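Local coordinates for tudor and KH domain-containing protein homolog (Bombyx mori, PDB 5VQH) that binds symmetrically dimethylated arginines of the Piwi proteins Siwi and Ago3 through its extended Tudor domain, acting in piRNA biogenesis and transposon silencing, at residues Ala80-Arg91 / Glu126-Leu137. Residues are numbered along the deposited sequence; the frame is centred on the assembly and turned at random.
With 2MR (n3, n4-dimethylarginine), chain C.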
ATOM      1  N   ALA A  80      -2.259  15.894   2.356  1.00 27.65           N
ATOM      2  CA  ALA A  80      -0.901  15.858   1.880  1.00 28.67           C
ATOM      3  C   ALA A  80      -0.038  15.537   3.076  1.00 32.69           C
ATOM      4  O   ALA A  80      -0.261  16.125   4.136  1.00 36.94           O
ATOM      5  CB  ALA A  80      -0.524  17.197   1.288  1.00 26.67           C
ATOM      6  N   ALA A  81       0.933  14.623   2.928  1.00 31.57           N
ATOM      7  CA  ALA A  81       1.789  14.220   4.052  1.00 32.42           C
ATOM      8  C   ALA A  81       3.203  13.865   3.628  1.00 33.17           C
ATOM      9  O   ALA A  81       3.412  13.171   2.652  1.00 33.93           O
ATOM     10  CB  ALA A  81       1.191  13.024   4.786  1.00 32.05           C
ATOM     11  N   VAL A  82       4.170  14.302   4.407  1.00 31.87           N
ATOM     12  CA  VAL A  82       5.529  13.949   4.149  1.00 34.78           C
ATOM     13  C   VAL A  82       5.701  12.502   4.557  1.00 31.64           C
ATOM     14  O   VAL A  82       5.034  12.037   5.431  1.00 29.82           O
ATOM     15  CB  VAL A  82       6.487  14.855   4.943  1.00 39.14           C
ATOM     16  CG1 VAL A  82       7.902  14.289   4.938  1.00 38.26           C
ATOM     17  CG2 VAL A  82       6.426  16.294   4.402  1.00 37.06           C
ATOM     18  N   PHE A  83       6.570  11.801   3.860  1.00 31.69           N
ATOM     19  CA  PHE A  83       7.004  10.467   4.224  1.00 33.90           C
ATOM     20  C   PHE A  83       8.359  10.635   4.895  1.00 37.50           C
ATOM     21  O   PHE A  83       9.272  11.192   4.306  1.00 37.81           O
ATOM     22  CB  PHE A  83       7.153   9.667   2.963  1.00 31.74           C
ATOM     23  CG  PHE A  83       7.600   8.256   3.151  1.00 31.60           C
ATOM     24  CD1 PHE A  83       6.957   7.408   4.033  1.00 30.83           C
ATOM     25  CD2 PHE A  83       8.613   7.733   2.345  1.00 33.20           C
ATOM     26  CE1 PHE A  83       7.328   6.063   4.145  1.00 30.31           C
ATOM     27  CE2 PHE A  83       8.987   6.402   2.458  1.00 34.44           C
ATOM     28  CZ  PHE A  83       8.333   5.558   3.365  1.00 30.58           C
ATOM     29  N   ARG A  84       8.486  10.183   6.136  1.00 44.48           N
ATOM     30  CA  ARG A  84       9.685  10.499   6.912  1.00 51.38           C
ATOM     31  C   ARG A  84      10.984  10.004   6.269  1.00 49.29           C
ATOM     32  O   ARG A  84      11.988  10.679   6.360  1.00 48.88           O
ATOM     33  CB  ARG A  84       9.566   9.988   8.352  1.00 57.77           C
ATOM     34  CG  ARG A  84       9.612   8.475   8.538  1.00 65.58           C
ATOM     35  CD  ARG A  84       9.306   8.159  10.003  1.00 71.49           C
ATOM     36  NE  ARG A  84       9.403   6.736  10.377  1.00 76.53           N
ATOM     37  CZ  ARG A  84      10.493   6.132  10.867  1.00 75.51           C
ATOM     38  NH1 ARG A  84      11.641   6.792  11.023  1.00 76.50           N
ATOM     39  NH2 ARG A  84      10.442   4.840  11.190  1.00 72.70           N
ATOM     40  N   HIS A  85      10.961   8.858   5.601  1.00 50.04           N
ATOM     41  CA  HIS A  85      12.197   8.314   5.020  1.00 53.91           C
ATOM     42  C   HIS A  85      12.758   9.008   3.788  1.00 49.00           C
ATOM     43  O   HIS A  85      13.915   8.777   3.486  1.00 53.73           O
ATOM     44  CB  HIS A  85      12.065   6.824   4.728  1.00 61.16           C
ATOM     45  CG  HIS A  85      11.822   6.006   5.951  1.00 69.27           C
ATOM     46  ND1 HIS A  85      10.931   4.955   5.980  1.00 72.89           N
ATOM     47  CD2 HIS A  85      12.334   6.103   7.202  1.00 76.35           C
ATOM     48  CE1 HIS A  85      10.918   4.423   7.190  1.00 75.99           C
ATOM     49  NE2 HIS A  85      11.756   5.106   7.952  1.00 79.54           N
ATOM     50  N   ASP A  86      11.990   9.833   3.075  1.00 43.31           N
ATOM     51  CA  ASP A  86      12.579  10.624   1.976  1.00 42.46           C
ATOM     52  C   ASP A  86      12.267  12.114   1.985  1.00 43.44           C
ATOM     53  O   ASP A  86      12.770  12.860   1.139  1.00 44.02           O
ATOM     54  CB  ASP A  86      12.219  10.044   0.609  1.00 44.32           C
ATOM     55  CG  ASP A  86      10.728  10.093   0.298  1.00 43.99           C
ATOM     56  OD1 ASP A  86      10.359   9.572  -0.768  1.00 39.68           O
ATOM     57  OD2 ASP A  86       9.923  10.643   1.088  1.00 43.17           O
ATOM     58  N   GLY A  87      11.445  12.559   2.925  1.00 42.23           N
ATOM     59  CA  GLY A  87      11.048  13.959   2.966  1.00 40.49           C
ATOM     60  C   GLY A  87      10.230  14.453   1.786  1.00 39.60           C
ATOM     61  O   GLY A  87      10.159  15.627   1.577  1.00 38.88           O
ATOM     62  N   ARG A  88       9.598  13.572   1.018  1.00 41.07           N
ATOM     63  CA  ARG A  88       8.718  13.998  -0.089  1.00 40.94           C
ATOM     64  C   ARG A  88       7.216  13.923   0.287  1.00 39.91           C
ATOM     65  O   ARG A  88       6.831  13.267   1.273  1.00 37.60           O
ATOM     66  CB  ARG A  88       8.996  13.146  -1.340  1.00 45.80           C
ATOM     67  CG  ARG A  88      10.444  13.165  -1.829  1.00 49.61           C
ATOM     68  CD  ARG A  88      10.597  12.381  -3.116  1.00 54.75           C
ATOM     69  NE  ARG A  88      11.991  12.242  -3.571  1.00 62.51           N
ATOM     70  CZ  ARG A  88      12.791  11.196  -3.320  1.00 64.92           C
ATOM     71  NH1 ARG A  88      12.388  10.170  -2.573  1.00 64.66           N
ATOM     72  NH2 ARG A  88      14.025  11.174  -3.815  1.00 63.66           N
ATOM     73  N   TRP A  89       6.377  14.597  -0.497  1.00 36.56           N
ATOM     74  CA  TRP A  89       4.953  14.728  -0.184  1.00 34.25           C
ATOM     75  C   TRP A  89       4.108  13.715  -0.932  1.00 35.87           C
ATOM     76  O   TRP A  89       4.294  13.472  -2.139  1.00 35.53           O
ATOM     77  CB  TRP A  89       4.453  16.160  -0.480  1.00 36.13           C
ATOM     78  CG  TRP A  89       4.978  17.167   0.524  1.00 35.75           C
ATOM     79  CD1 TRP A  89       6.187  17.793   0.502  1.00 38.25           C
ATOM     80  CD2 TRP A  89       4.336  17.600   1.718  1.00 35.43           C
ATOM     81  NE1 TRP A  89       6.333  18.609   1.596  1.00 36.70           N
ATOM     82  CE2 TRP A  89       5.208  18.508   2.361  1.00 35.52           C
ATOM     83  CE3 TRP A  89       3.107  17.322   2.309  1.00 33.87           C
ATOM     84  CZ2 TRP A  89       4.892  19.118   3.549  1.00 31.82           C
ATOM     85  CZ3 TRP A  89       2.804  17.933   3.474  1.00 33.29           C
ATOM     86  CH2 TRP A  89       3.694  18.826   4.087  1.00 31.23           C
ATOM     87  N   TYR A  90       3.138  13.153  -0.208  1.00 33.67           N
ATOM     88  CA  TYR A  90       2.324  12.047  -0.696  1.00 29.64           C
ATOM     89  C   TYR A  90       0.853  12.241  -0.295  1.00 29.05           C
ATOM     90  O   TYR A  90       0.500  13.028   0.595  1.00 30.06           O
ATOM     91  CB  TYR A  90       2.888  10.722  -0.165  1.00 28.48           C
ATOM     92  CG  TYR A  90       4.289  10.444  -0.648  1.00 29.83           C
ATOM     93  CD1 TYR A  90       4.501   9.894  -1.889  1.00 32.01           C
ATOM     94  CD2 TYR A  90       5.410  10.756   0.120  1.00 30.09           C
ATOM     95  CE1 TYR A  90       5.778   9.649  -2.364  1.00 31.27           C
ATOM     96  CE2 TYR A  90       6.700  10.523  -0.349  1.00 29.02           C
ATOM     97  CZ  TYR A  90       6.873   9.954  -1.603  1.00 30.19           C
ATOM     98  OH  TYR A  90       8.120   9.680  -2.157  1.00 28.60           O
ATOM     99  N   ARG A  91      -0.006  11.534  -0.991  1.00 27.29           N
ATOM    100  CA  ARG A  91      -1.392  11.525  -0.686  1.00 27.05           C
ATOM    101  C   ARG A  91      -1.568  10.409   0.307  1.00 28.63           C
ATOM    102  O   ARG A  91      -1.143   9.265   0.045  1.00 31.34           O
ATOM    103  CB  ARG A  91      -2.224  11.246  -1.931  1.00 26.54           C
ATOM    104  CG  ARG A  91      -1.974  12.216  -3.056  1.00 27.64           C
ATOM    105  CD  ARG A  91      -2.887  12.020  -4.277  1.00 28.59           C
ATOM    106  NE  ARG A  91      -2.809  10.730  -4.963  1.00 27.14           N
ATOM    107  CZ  ARG A  91      -3.580  10.387  -6.002  1.00 26.41           C
ATOM    108  NH1 ARG A  91      -4.500  11.233  -6.485  1.00 26.90           N
ATOM    109  NH2 ARG A  91      -3.465   9.193  -6.554  1.00 24.06           N
ATOM    110  N   GLU A 126       2.242  18.647  10.738  1.00 42.47           N
ATOM    111  CA  GLU A 126       2.933  18.761   9.471  1.00 44.58           C
ATOM    112  C   GLU A 126       2.110  18.252   8.285  1.00 43.80           C
ATOM    113  O   GLU A 126       2.624  18.185   7.181  1.00 52.14           O
ATOM    114  CB  GLU A 126       4.294  18.050   9.547  1.00 49.89           C
ATOM    115  CG  GLU A 126       4.238  16.533   9.780  1.00 52.41           C
ATOM    116  CD  GLU A 126       5.611  15.939  10.025  1.00 55.05           C
ATOM    117  OE1 GLU A 126       6.439  15.982   9.085  1.00 58.91           O
ATOM    118  OE2 GLU A 126       5.856  15.435  11.160  1.00 55.25           O
ATOM    119  N   LEU A 127       0.847  17.899   8.499  1.00 37.09           N
ATOM    120  CA  LEU A 127      -0.069  17.586   7.384  1.00 33.90           C
ATOM    121  C   LEU A 127      -0.640  18.878   6.759  1.00 33.93           C
ATOM    122  O   LEU A 127      -0.730  19.925   7.430  1.00 32.87           O
ATOM    123  CB  LEU A 127      -1.229  16.691   7.853  1.00 32.86           C
ATOM    124  CG  LEU A 127      -0.887  15.415   8.637  1.00 31.63           C
ATOM    125  CD1 LEU A 127      -2.147  14.802   9.236  1.00 31.39           C
ATOM    126  CD2 LEU A 127      -0.186  14.431   7.736  1.00 29.87           C
ATOM    127  N   CYS A 128      -1.009  18.801   5.479  1.00 32.08           N
ATOM    128  CA  CYS A 128      -1.578  19.928   4.784  1.00 32.47           C
ATOM    129  C   CYS A 128      -2.829  19.505   4.088  1.00 33.45           C
ATOM    130  O   CYS A 128      -3.022  18.322   3.847  1.00 31.41           O
ATOM    131  CB  CYS A 128      -0.605  20.451   3.743  1.00 33.46           C
ATOM    132  SG  CYS A 128       0.760  21.365   4.450  1.00 36.39           S
ATOM    133  N   GLU A 129      -3.685  20.465   3.753  1.00 35.42           N
ATOM    134  CA  GLU A 129      -4.836  20.147   2.951  1.00 39.82           C
ATOM    135  C   GLU A 129      -4.339  19.770   1.553  1.00 37.57           C
ATOM    136  O   GLU A 129      -3.463  20.428   0.981  1.00 32.83           O
ATOM    137  CB  GLU A 129      -5.798  21.327   2.845  1.00 47.62           C
ATOM    138  CG  GLU A 129      -7.056  21.023   2.000  1.00 58.27           C
ATOM    139  CD  GLU A 129      -7.258  21.946   0.780  1.00 65.35           C
ATOM    140  OE1 GLU A 129      -6.706  23.074   0.758  1.00 70.73           O
ATOM    141  OE2 GLU A 129      -7.988  21.551  -0.164  1.00 59.22           O
ATOM    142  N   LEU A 130      -4.918  18.706   1.021  1.00 34.99           N
ATOM    143  CA  LEU A 130      -4.664  18.296  -0.355  1.00 34.73           C
ATOM    144  C   LEU A 130      -5.517  19.113  -1.356  1.00 34.06           C
ATOM    145  O   LEU A 130      -6.720  19.033  -1.357  1.00 32.09           O
ATOM    146  CB  LEU A 130      -4.914  16.785  -0.528  1.00 30.32           C
ATOM    147  CG  LEU A 130      -4.496  16.217  -1.891  1.00 29.97           C
ATOM    148  CD1 LEU A 130      -2.985  16.350  -2.147  1.00 28.85           C
ATOM    149  CD2 LEU A 130      -4.937  14.779  -2.072  1.00 27.95           C
ATOM    150  N   ARG A 131      -4.857  19.903  -2.189  1.00 38.34           N
ATOM    151  CA  ARG A 131      -5.478  20.589  -3.320  1.00 41.64           C
ATOM    152  C   ARG A 131      -6.297  19.629  -4.181  1.00 41.72           C
ATOM    153  O   ARG A 131      -5.814  18.556  -4.566  1.00 41.30           O
ATOM    154  CB  ARG A 131      -4.390  21.200  -4.196  1.00 46.74           C
ATOM    155  CG  ARG A 131      -4.225  22.685  -4.068  1.00 51.52           C
ATOM    156  CD  ARG A 131      -3.903  23.268  -5.433  1.00 58.72           C
ATOM    157  NE  ARG A 131      -2.715  22.634  -6.006  1.00 66.81           N
ATOM    158  CZ  ARG A 131      -2.455  22.519  -7.310  1.00 74.28           C
ATOM    159  NH1 ARG A 131      -1.334  21.928  -7.716  1.00 68.78           N
ATOM    160  NH2 ARG A 131      -3.307  22.994  -8.216  1.00 80.06           N
ATOM    161  N   ALA A 132      -7.515  20.028  -4.514  1.00 38.16           N
ATOM    162  CA  ALA A 132      -8.479  19.107  -5.100  1.00 39.27           C
ATOM    163  C   ALA A 132      -8.055  18.467  -6.431  1.00 38.77           C
ATOM    164  O   ALA A 132      -8.410  17.330  -6.706  1.00 38.62           O
ATOM    165  CB  ALA A 132      -9.835  19.801  -5.249  1.00 39.46           C
ATOM    166  N   ASP A 133      -7.305  19.179  -7.259  1.00 38.10           N
ATOM    167  CA  ASP A 133      -6.874  18.600  -8.536  1.00 42.52           C
ATOM    168  C   ASP A 133      -5.876  17.438  -8.366  1.00 43.12           C
ATOM    169  O   ASP A 133      -5.713  16.589  -9.263  1.00 45.39           O
ATOM    170  CB  ASP A 133      -6.290  19.669  -9.464  1.00 43.70           C
ATOM    171  CG  ASP A 133      -5.003  20.235  -8.951  1.00 48.47           C
ATOM    172  OD1 ASP A 133      -4.988  20.662  -7.789  1.00 52.52           O
ATOM    173  OD2 ASP A 133      -4.000  20.268  -9.703  1.00 60.89           O
ATOM    174  N   LEU A 134      -5.233  17.372  -7.210  1.00 39.09           N
ATOM    175  CA  LEU A 134      -4.329  16.282  -6.942  1.00 37.49           C
ATOM    176  C   LEU A 134      -5.045  14.947  -6.677  1.00 36.21           C
ATOM    177  O   LEU A 134      -4.400  13.912  -6.562  1.00 36.21           O
ATOM    178  CB  LEU A 134      -3.447  16.652  -5.790  1.00 36.38           C
ATOM    179  CG  LEU A 134      -2.700  17.972  -6.012  1.00 39.40           C
ATOM    180  CD1 LEU A 134      -2.042  18.372  -4.710  1.00 41.49           C
ATOM    181  CD2 LEU A 134      -1.634  17.890  -7.106  1.00 36.55           C
ATOM    182  N   LEU A 135      -6.366  14.961  -6.581  1.00 32.44           N
ATOM    183  CA  LEU A 135      -7.115  13.713  -6.454  1.00 35.88           C
ATOM    184  C   LEU A 135      -7.413  13.001  -7.785  1.00 36.54           C
ATOM    185  O   LEU A 135      -7.973  11.884  -7.793  1.00 34.77           O
ATOM    186  CB  LEU A 135      -8.450  13.985  -5.773  1.00 35.85           C
ATOM    187  CG  LEU A 135      -8.381  14.475  -4.344  1.00 36.80           C
ATOM    188  CD1 LEU A 135      -9.691  15.126  -3.947  1.00 36.06           C
ATOM    189  CD2 LEU A 135      -8.093  13.287  -3.457  1.00 38.46           C
ATOM    190  N   ARG A 136      -7.080  13.641  -8.895  1.00 36.02           N
ATOM    191  CA  ARG A 136      -7.462  13.114 -10.174  1.00 41.47           C
ATOM    192  C   ARG A 136      -6.918  11.721 -10.411  1.00 34.65           C
ATOM    193  O   ARG A 136      -7.653  10.842 -10.782  1.00 31.59           O
ATOM    194  CB  ARG A 136      -6.988  14.014 -11.301  1.00 51.65           C
ATOM    195  CG  ARG A 136      -7.795  15.286 -11.465  1.00 61.44           C
ATOM    196  CD  ARG A 136      -7.136  16.139 -12.537  1.00 71.93           C
ATOM    197  NE  ARG A 136      -7.639  17.511 -12.556  1.00 79.26           N
ATOM    198  CZ  ARG A 136      -7.009  18.536 -13.131  1.00 85.06           C
ATOM    199  NH1 ARG A 136      -5.831  18.365 -13.733  1.00 83.92           N
ATOM    200  NH2 ARG A 136      -7.556  19.750 -13.093  1.00 88.80           N
ATOM    201  N   LEU A 137      -5.624  11.528 -10.221  1.00 30.36           N
ATOM    202  CA  LEU A 137      -5.057  10.230 -10.494  1.00 30.26           C
ATOM    203  C   LEU A 137      -5.544   9.172  -9.486  1.00 28.97           C
ATOM    204  O   LEU A 137      -5.614   9.399  -8.283  1.00 28.15           O
ATOM    205  CB  LEU A 137      -3.547  10.325 -10.522  1.00 33.29           C
ATOM    206  CG  LEU A 137      -2.801   8.995 -10.618  1.00 35.16           C
ATOM    207  CD1 LEU A 137      -2.996   8.426 -12.000  1.00 36.87           C
ATOM    208  CD2 LEU A 137      -1.319   9.179 -10.329  1.00 36.11           C
TER
HETATM  209  N   2MR C 501      11.983   6.125  -3.077  1.00 78.06           N
HETATM  210  CA  2MR C 501      11.656   6.742  -1.778  1.00 77.09           C
HETATM  211  CB  2MR C 501      10.239   6.343  -1.379  1.00 68.19           C
HETATM  212  CG  2MR C 501       9.223   6.522  -2.507  1.00 60.15           C
HETATM  213  CD  2MR C 501       7.865   6.670  -1.847  1.00 50.43           C
HETATM  214  NE  2MR C 501       7.531   5.441  -1.171  1.00 43.78           N
HETATM  215  CZ  2MR C 501       6.525   5.391  -0.327  1.00 42.11           C
HETATM  216  NH1 2MR C 501       5.890   6.445  -0.099  1.00 39.95           N
HETATM  217  CQ1 2MR C 501       4.753   6.576   0.787  1.00 41.64           C
HETATM  218  NH2 2MR C 501       6.193   4.252   0.282  1.00 44.60           N
HETATM  219  CQ2 2MR C 501       6.901   2.996   0.088  1.00 41.09           C
HETATM  220  C   2MR C 501      12.586   6.393  -0.623  1.00 79.86           C
HETATM  221  O   2MR C 501      12.284   6.622   0.563  1.00 72.29           O
HETATM  222  OXT 2MR C 501      13.690   5.875  -0.817  1.00 89.55           O
HETATM  223  O   HOH W   1       3.236  15.874   6.545  1.00 46.13           O
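A80 and C128 form an antiparallel hydrogen-bonded pair: A80 N donates to C128 O (2.9 Å) and C128 N to A80 O (3.1 Å), both nearly straight. Two residues further on, where the chains part, a water accepts from V82 N and donates to E126 O. Small residues suit this close approach; A80 CB packs on C128 CB, and A81 CB meets L127 CD2 at 3.5 Å. C128 SG lies obliquely beside the W89 ring, 3.9 Å from CH2.

R91 ties down the 3-10 turn 132-135 and its exit. Bent at chi3 (-61°), its chain brings the guanidinium edge to two backbone carbonyls: NH1 reaches L134 O (2.7 Å), and NH1 and NH2 together grip L137 O through bent bonds, NH1 on a lone pair in the carbonyl plane, NH2 from well above it. Arginine suits the place because one flat cation serves both carbonyls and, through NE, the D115 carboxylate. L130 CD2 packs on R91 CG. A leucine here would probably leave both carbonyls without these donors and D115 without its counter-charge.

F83, where the hairpin turn begins, and Y90, on the returning strand, lay ring faces on the dimethylarginine. The short, weakly bonded strand 128-129 edges the five-stranded antiparallel Tudor sheet beside strand 78-82, while Y59 of helix 43-59 touches A80 and W89.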